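Local coordinates for protein probable transcriptional regulator (Pseudomonas aeruginosa PAO1, PDB 2GEN) that probably binds operator DNA and regulates transcription as a member of the TetR family, through a predicted N-terminal helix-turn-helix, at residues V25-I33 / L44-H55; L70-A80 / R131-Y139. One frame throughout, in Å; residues are numbered along the deposited sequence.

Contact 1 of 2, residues V25-I33 / L44-H55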
# COMPACT_ATOMS: atom_id res chain seq x y z
N VAL A 25 -2.97 3.75 -19.14
CA VAL A 25 -2.76 5.19 -19.20
C VAL A 25 -1.94 5.60 -20.43
O VAL A 25 -2.36 6.48 -21.20
CB VAL A 25 -2.12 5.72 -17.90
CG1 VAL A 25 -1.56 7.14 -18.08
CG2 VAL A 25 -3.17 5.68 -16.77
N ASP A 26 -0.78 4.96 -20.60
CA ASP A 26 0.14 5.33 -21.67
C ASP A 26 -0.48 5.13 -23.05
O ASP A 26 -0.35 6.00 -23.92
CB ASP A 26 1.49 4.62 -21.48
CG ASP A 26 2.29 5.18 -20.28
OD1 ASP A 26 2.18 6.39 -19.98
OD2 ASP A 26 3.04 4.41 -19.64
N ALA A 27 -1.21 4.03 -23.24
CA ALA A 27 -1.89 3.75 -24.52
C ALA A 27 -3.16 4.58 -24.80
O ALA A 27 -3.68 4.55 -25.93
CB ALA A 27 -2.18 2.26 -24.67
N THR A 28 -3.69 5.27 -23.80
CA THR A 28 -4.84 6.17 -24.02
C THR A 28 -4.39 7.47 -24.67
O THR A 28 -3.37 8.05 -24.28
CB THR A 28 -5.64 6.47 -22.71
OG1 THR A 28 -6.19 5.26 -22.19
CG2 THR A 28 -6.77 7.49 -22.94
N THR A 29 -5.14 7.93 -25.65
CA THR A 29 -4.85 9.22 -26.27
C THR A 29 -5.97 10.18 -25.93
O THR A 29 -7.06 9.76 -25.55
CB THR A 29 -4.75 9.07 -27.80
OG1 THR A 29 -6.02 8.61 -28.29
CG2 THR A 29 -3.65 8.08 -28.18
N ILE A 30 -5.71 11.48 -26.08
CA ILE A 30 -6.75 12.49 -25.94
C ILE A 30 -7.91 12.25 -26.92
O ILE A 30 -9.05 12.56 -26.61
CB ILE A 30 -6.18 13.94 -26.04
CG1 ILE A 30 -7.21 14.99 -25.60
CG2 ILE A 30 -5.63 14.26 -27.43
CD1 ILE A 30 -7.17 15.30 -24.13
N GLU A 31 -7.62 11.68 -28.10
CA GLU A 31 -8.68 11.34 -29.05
C GLU A 31 -9.68 10.34 -28.46
O GLU A 31 -10.89 10.51 -28.60
CB GLU A 31 -8.08 10.78 -30.35
CG GLU A 31 -7.43 11.84 -31.24
CD GLU A 31 -5.99 12.21 -30.85
OE1 GLU A 31 -5.35 11.56 -29.98
OE2 GLU A 31 -5.49 13.18 -31.46
N MSE A 32 -9.16 9.30 -27.80
CA MSE A 32 -10.01 8.28 -27.17
C MSE A 32 -10.93 8.90 -26.10
O MSE A 32 -12.09 8.49 -25.97
CB MSE A 32 -9.15 7.16 -26.58
CG MSE A 32 -8.38 6.44 -27.64
SE MSE A 32 -7.21 5.09 -26.98
CE MSE A 32 -6.23 4.68 -28.64
N ILE A 33 -10.42 9.90 -25.39
CA ILE A 33 -11.17 10.61 -24.33
C ILE A 33 -12.28 11.46 -24.94
O ILE A 33 -13.41 11.45 -24.44
CB ILE A 33 -10.23 11.43 -23.38
CG1 ILE A 33 -9.19 10.50 -22.73
CG2 ILE A 33 -11.05 12.20 -22.32
CD1 ILE A 33 -8.08 11.20 -21.92
N LEU A 44 -12.09 19.72 -24.09
CA LEU A 44 -11.22 19.01 -23.16
C LEU A 44 -10.10 19.92 -22.68
O LEU A 44 -9.71 19.89 -21.51
CB LEU A 44 -10.65 17.75 -23.81
CG LEU A 44 -11.61 16.60 -24.13
CD1 LEU A 44 -10.88 15.46 -24.84
CD2 LEU A 44 -12.26 16.07 -22.84
N TYR A 45 -9.58 20.74 -23.58
CA TYR A 45 -8.55 21.70 -23.22
C TYR A 45 -9.13 22.87 -22.41
O TYR A 45 -8.47 23.38 -21.49
CB TYR A 45 -7.79 22.19 -24.47
CG TYR A 45 -6.56 21.37 -24.80
CD1 TYR A 45 -6.65 20.19 -25.54
CD2 TYR A 45 -5.30 21.77 -24.35
CE1 TYR A 45 -5.51 19.42 -25.84
CE2 TYR A 45 -4.15 21.03 -24.65
CZ TYR A 45 -4.27 19.85 -25.40
OH TYR A 45 -3.13 19.12 -25.69
N HIS A 46 -10.36 23.30 -22.74
CA HIS A 46 -10.97 24.43 -22.04
C HIS A 46 -11.25 24.09 -20.58
O HIS A 46 -10.87 24.85 -19.68
CB HIS A 46 -12.26 24.91 -22.73
CG HIS A 46 -12.82 26.16 -22.12
ND1 HIS A 46 -13.99 26.17 -21.39
CD2 HIS A 46 -12.37 27.44 -22.12
CE1 HIS A 46 -14.23 27.40 -20.97
NE2 HIS A 46 -13.27 28.19 -21.40
N HIS A 47 -11.89 22.95 -20.36
CA HIS A 47 -12.20 22.46 -19.01
C HIS A 47 -10.94 22.11 -18.25
O HIS A 47 -10.76 22.55 -17.10
CB HIS A 47 -13.13 21.26 -19.07
CG HIS A 47 -14.48 21.57 -19.62
ND1 HIS A 47 -15.31 22.53 -19.07
CD2 HIS A 47 -15.16 21.04 -20.67
CE1 HIS A 47 -16.44 22.58 -19.76
NE2 HIS A 47 -16.37 21.69 -20.73
N PHE A 48 -10.05 21.35 -18.88
CA PHE A 48 -8.83 20.90 -18.23
C PHE A 48 -7.54 21.24 -18.98
O PHE A 48 -6.82 22.15 -18.58
CB PHE A 48 -8.89 19.39 -17.95
CG PHE A 48 -10.00 18.98 -17.01
CD1 PHE A 48 -10.04 19.46 -15.70
CD2 PHE A 48 -11.00 18.09 -17.42
CE1 PHE A 48 -11.05 19.07 -14.82
CE2 PHE A 48 -12.01 17.69 -16.54
CZ PHE A 48 -12.04 18.19 -15.24
N GLY A 49 -7.25 20.48 -20.04
CA GLY A 49 -5.94 20.49 -20.69
C GLY A 49 -5.71 19.18 -21.43
O GLY A 49 -6.66 18.54 -21.86
N ASN A 50 -4.45 18.77 -21.57
CA ASN A 50 -4.13 17.54 -22.30
C ASN A 50 -4.34 16.29 -21.45
O ASN A 50 -4.86 16.39 -20.33
CB ASN A 50 -2.69 17.57 -22.84
CG ASN A 50 -1.65 17.81 -21.77
OD1 ASN A 50 -1.77 17.34 -20.62
ND2 ASN A 50 -0.60 18.52 -22.14
N LYS A 51 -3.92 15.14 -21.97
CA LYS A 51 -4.06 13.85 -21.28
C LYS A 51 -3.42 13.85 -19.89
O LYS A 51 -4.04 13.40 -18.92
CB LYS A 51 -3.51 12.70 -22.13
CG LYS A 51 -3.70 11.34 -21.49
CD LYS A 51 -3.10 10.24 -22.29
CE LYS A 51 -1.67 9.94 -21.90
NZ LYS A 51 -1.19 8.80 -22.73
N GLU A 52 -2.19 14.36 -19.80
CA GLU A 52 -1.48 14.45 -18.51
C GLU A 52 -2.20 15.31 -17.46
O GLU A 52 -2.23 14.96 -16.27
CB GLU A 52 -0.04 14.96 -18.71
CG GLU A 52 0.89 14.63 -17.54
CD GLU A 52 1.08 13.13 -17.31
OE1 GLU A 52 0.91 12.32 -18.26
OE2 GLU A 52 1.39 12.74 -16.16
N ARG A 53 -2.78 16.44 -17.88
CA ARG A 53 -3.52 17.27 -16.94
C ARG A 53 -4.81 16.56 -16.50
O ARG A 53 -5.14 16.55 -15.31
CB ARG A 53 -3.84 18.64 -17.49
CG ARG A 53 -4.03 19.63 -16.35
CD ARG A 53 -5.37 20.21 -16.45
NE ARG A 53 -5.74 21.01 -15.29
CZ ARG A 53 -5.38 22.27 -15.10
NH1 ARG A 53 -4.58 22.87 -15.98
NH2 ARG A 53 -5.78 22.92 -14.02
N ILE A 54 -5.51 15.96 -17.46
CA ILE A 54 -6.71 15.17 -17.19
C ILE A 54 -6.40 14.03 -16.22
O ILE A 54 -7.19 13.77 -15.28
CB ILE A 54 -7.35 14.64 -18.49
CG1 ILE A 54 -7.96 15.81 -19.28
CG2 ILE A 54 -8.43 13.62 -18.18
CD1 ILE A 54 -8.51 15.43 -20.68
N HIS A 55 -5.28 13.36 -16.44
CA HIS A 55 -4.77 12.31 -15.55
C HIS A 55 -4.62 12.79 -14.09
O HIS A 55 -5.12 12.13 -13.15
CB HIS A 55 -3.44 11.79 -16.11
CG HIS A 55 -2.79 10.73 -15.30
ND1 HIS A 55 -1.97 11.00 -14.22
CD2 HIS A 55 -2.80 9.38 -15.43
CE1 HIS A 55 -1.51 9.88 -13.72
NE2 HIS A 55 -2.00 8.88 -14.43
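The amino group of Lys51 docks into the turn formed by Val25 to Thr28 and donates to two backbone carbonyls. Lys51 NZ meets Thr28 O at 2.8 Å, almost in line with the carbonyl bond, and Val25 O at 3.0 Å, where the nitrogen stands 26° off the carbonyl plane. Val25 O also takes Thr28 N, the closing bond of the type I turn, on the opposite face, so two donors grip it. CG of Lys51 is anti to the backbone N (chi1 -177°) and the chain bends only at chi3, which carries the amine from the first turn of helix 51-76 across to the loop. Next to it, Ile30 packs CD1 against Leu44 and Ile54: the Ile30 and Leu44 side chains meet tip to tip, CD1 to CD1 at 3.8 Å, and the Ile54 side chain crosses Ile30 at about a right angle, its CD1 3.7 Å from Ile30 CD1. Ile33 CG2 lies 4.1 Å from Leu44 CD2 and widens this patch. Helices 30-37 and 41-47 make up the predicted helix-turn-helix of the TetR family, and the contact packs its first helix against Leu44 of the second, the recognition helix in this family, and against the start of helix 51-76. Both methyls of Val25 touch the imidazole of His55, CG1 coming within 3.7 Å of CD2; Phe104 meets the same ring edge-to-face. Further out, Thr29 OG1 caps helix 30-37 through the backbone N of Met32 (a selenomethionine), and Asn50 OD1 caps helix 51-76 through Arg53 N. Asp26 and Glu52 both form salt bridges with Arg111 of helix 99-114.

Contact 2 of 2, residues L70-A80 / R131-Y139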
# COMPACT_ATOMS: atom_id res chain seq x y z
N LEU A 70 -15.76 12.21 4.34
CA LEU A 70 -15.37 12.48 5.73
C LEU A 70 -15.99 13.74 6.23
O LEU A 70 -16.50 13.76 7.34
CB LEU A 70 -13.85 12.53 5.93
CG LEU A 70 -13.17 11.20 5.59
CD1 LEU A 70 -11.67 11.38 5.97
CD2 LEU A 70 -13.76 9.94 6.27
N GLU A 71 -15.95 14.78 5.41
CA GLU A 71 -16.55 16.07 5.77
C GLU A 71 -18.02 15.90 6.09
O GLU A 71 -18.48 16.31 7.16
CB GLU A 71 -16.27 17.13 4.70
CG GLU A 71 -17.06 18.44 4.91
CD GLU A 71 -16.56 19.33 6.05
OE1 GLU A 71 -15.41 19.15 6.52
OE2 GLU A 71 -17.32 20.26 6.45
N ALA A 72 -18.75 15.18 5.21
CA ALA A 72 -20.18 14.93 5.45
C ALA A 72 -20.39 14.16 6.75
O ALA A 72 -21.28 14.45 7.55
CB ALA A 72 -20.82 14.20 4.26
N GLY A 73 -19.57 13.15 6.95
CA GLY A 73 -19.74 12.28 8.11
C GLY A 73 -19.34 12.90 9.45
O GLY A 73 -19.98 12.64 10.45
N PHE A 74 -18.27 13.68 9.47
CA PHE A 74 -17.78 14.24 10.75
C PHE A 74 -18.89 15.04 11.39
O PHE A 74 -19.11 14.93 12.61
CB PHE A 74 -16.53 15.09 10.53
CG PHE A 74 -15.27 14.28 10.23
CD1 PHE A 74 -15.04 13.05 10.84
CD2 PHE A 74 -14.27 14.83 9.41
CE1 PHE A 74 -13.87 12.32 10.57
CE2 PHE A 74 -13.06 14.12 9.15
CZ PHE A 74 -12.86 12.87 9.73
N ALA A 75 -19.64 15.75 10.54
CA ALA A 75 -20.77 16.57 10.98
C ALA A 75 -21.83 15.80 11.80
O ALA A 75 -22.40 16.37 12.72
CB ALA A 75 -21.40 17.29 9.78
N ARG A 76 -22.08 14.50 11.50
CA ARG A 76 -23.15 13.73 12.17
C ARG A 76 -22.71 12.53 13.06
O ARG A 76 -23.56 11.74 13.57
CB ARG A 76 -24.14 13.24 11.10
CG ARG A 76 -24.78 14.40 10.34
CD ARG A 76 -25.92 13.96 9.44
NE ARG A 76 -27.21 14.05 10.10
CZ ARG A 76 -27.95 15.16 10.17
NH1 ARG A 76 -27.52 16.30 9.65
NH2 ARG A 76 -29.12 15.13 10.80
N ALA A 77 -21.39 12.35 13.19
CA ALA A 77 -20.87 11.25 14.00
C ALA A 77 -21.16 11.56 15.47
O ALA A 77 -20.83 12.67 15.96
CB ALA A 77 -19.33 11.14 13.81
N ARG A 78 -21.73 10.60 16.18
CA ARG A 78 -22.21 10.85 17.53
C ARG A 78 -21.21 10.51 18.65
O ARG A 78 -21.54 10.64 19.84
CB ARG A 78 -23.52 10.11 17.72
CG ARG A 78 -23.85 9.66 19.11
CD ARG A 78 -25.17 8.91 19.05
NE ARG A 78 -26.07 9.63 18.15
CZ ARG A 78 -26.89 10.60 18.54
NH1 ARG A 78 -26.93 10.94 19.83
NH2 ARG A 78 -27.67 11.19 17.65
N SER A 79 -20.02 10.05 18.27
CA SER A 79 -19.02 9.48 19.20
C SER A 79 -17.67 9.28 18.56
O SER A 79 -17.53 9.28 17.31
CB SER A 79 -19.49 8.11 19.71
OG SER A 79 -19.53 7.15 18.65
N ALA A 80 -16.67 9.09 19.41
CA ALA A 80 -15.30 8.83 18.94
C ALA A 80 -15.37 7.53 18.11
O ALA A 80 -14.75 7.45 17.07
CB ALA A 80 -14.37 8.61 20.13
N ARG A 131 -8.27 18.51 8.43
CA ARG A 131 -9.66 18.28 8.81
C ARG A 131 -9.75 17.02 9.70
O ARG A 131 -10.50 16.99 10.69
CB ARG A 131 -10.50 18.13 7.53
CG ARG A 131 -11.95 17.80 7.80
CD ARG A 131 -12.64 18.96 8.55
NE ARG A 131 -14.03 18.78 9.01
CZ ARG A 131 -14.34 18.41 10.25
NH1 ARG A 131 -13.37 18.11 11.11
NH2 ARG A 131 -15.62 18.31 10.63
N ILE A 132 -9.04 15.97 9.33
CA ILE A 132 -9.04 14.75 10.13
C ILE A 132 -8.43 15.02 11.52
O ILE A 132 -9.01 14.64 12.57
CB ILE A 132 -8.31 13.62 9.43
CG1 ILE A 132 -9.06 13.24 8.13
CG2 ILE A 132 -8.17 12.40 10.35
CD1 ILE A 132 -8.24 12.22 7.31
N HIS A 133 -7.31 15.73 11.54
CA HIS A 133 -6.68 16.08 12.83
C HIS A 133 -7.64 16.87 13.71
O HIS A 133 -7.80 16.56 14.89
CB HIS A 133 -5.35 16.81 12.63
CG HIS A 133 -4.55 16.95 13.88
ND1 HIS A 133 -4.81 17.94 14.82
CD2 HIS A 133 -3.52 16.23 14.37
CE1 HIS A 133 -3.96 17.81 15.83
NE2 HIS A 133 -3.17 16.78 15.59
N ALA A 134 -8.37 17.84 13.12
CA ALA A 134 -9.37 18.60 13.90
C ALA A 134 -10.50 17.74 14.40
O ALA A 134 -10.94 17.92 15.54
CB ALA A 134 -9.89 19.79 13.08
N ALA A 135 -10.93 16.76 13.59
CA ALA A 135 -12.03 15.87 14.00
C ALA A 135 -11.67 14.95 15.17
O ALA A 135 -12.53 14.49 15.91
CB ALA A 135 -12.50 15.03 12.81
N LEU A 136 -10.38 14.60 15.27
CA LEU A 136 -9.96 13.63 16.28
C LEU A 136 -9.51 14.28 17.56
O LEU A 136 -9.44 13.61 18.58
CB LEU A 136 -8.80 12.79 15.69
CG LEU A 136 -9.19 11.88 14.52
CD1 LEU A 136 -7.98 11.33 13.82
CD2 LEU A 136 -10.13 10.75 15.03
N ALA A 137 -9.16 15.56 17.49
CA ALA A 137 -8.37 16.18 18.56
C ALA A 137 -9.10 16.23 19.92
O ALA A 137 -8.46 15.99 21.01
CB ALA A 137 -7.88 17.59 18.15
N GLY A 138 -10.41 16.53 19.90
CA GLY A 138 -11.15 16.63 21.19
C GLY A 138 -11.21 15.23 21.83
O GLY A 138 -10.99 15.05 23.03
N TYR A 139 -11.48 14.21 21.00
CA TYR A 139 -11.51 12.84 21.57
C TYR A 139 -10.16 12.44 22.15
O TYR A 139 -10.11 11.76 23.17
CB TYR A 139 -11.97 11.82 20.49
CG TYR A 139 -13.36 12.14 19.95
CD1 TYR A 139 -14.44 12.24 20.80
CD2 TYR A 139 -13.57 12.29 18.55
CE1 TYR A 139 -15.77 12.51 20.30
CE2 TYR A 139 -14.90 12.57 18.05
CZ TYR A 139 -15.97 12.64 18.95
OH TYR A 139 -17.29 12.92 18.56
O HOH W 1 -17.80 18.29 8.93
O HOH W 2 -19.37 13.05 20.30
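Phe74, Arg131 and Tyr139 carry this contact, in which the C-terminal end of helix 51-76 and the loop after it pack on helix 118-141 in the all-helical C-terminal domain of a TetR-family regulator. The two helix segments run nearly parallel, 17° apart, with axes 11.1 Å from each other at closest approach. That spacing is bridged by the Phe74 ring. Ala135 CB sits over the centre of one face in a CH-pi contact, 3.5 Å from the ring centroid and only 2° off the normal, while Ile132 CG1 comes to the ring edge near CZ. Ile132 CD1 in turn meets Leu70 CD1, one turn before Phe74 on helix 51-76, and Leu86 of helix 80-97 also touches Phe74.

Arg131 slides past Phe74 in the opposite direction, its guanidinium plane turned 48° from the ring, with Phe74 CD2 over the guanidinium centre at 3.7 Å. A bend at chi2 folds the arginine back so that NE faces Glu71. Arg131 NE donates to Glu71 OE1 at 2.9 Å in a salt bridge at the protein surface; OE1 lies close to the guanidinium plane, but NE reaches its syn side from well out of the carboxylate plane. One water accepts from Arg131 NH2 and donates to Glu71 O, tying the same arginine to the backbone of helix 51-76.

Beyond the end of helix 51-76, Tyr139 packs on the start of helix 80-97, which Ser79 OG caps by accepting from Glu82 N. Ala80 lies across one face of the tyrosine ring, its CB 3.9 Å from the centroid in a second CH-pi contact. At the far end of the ring, Tyr139 OH hydrogen-bonds a water 2.7 Å away, which lies in the ring plane and donates weakly to Arg78 O.

From the N terminus the chain first passes through contact 1, whose segments 25-33 and 44-55 close a short loop of ten residues holding the rest of helix 30-37 and the start of helix 41-47. Contact 2 opens only after contact 1 has closed, so the two follow in series and neither nest nor cross. Its loop is far longer: fifty residues, nearly all helical, lie between 70-80 and 131-139. Helix 51-76 serves both, its first turns packed against the predicted helix-turn-helix and its last turns in the C-terminal helical domain. The contacts lie on opposite sides of the chain's centre, their own centres about 36 Å apart.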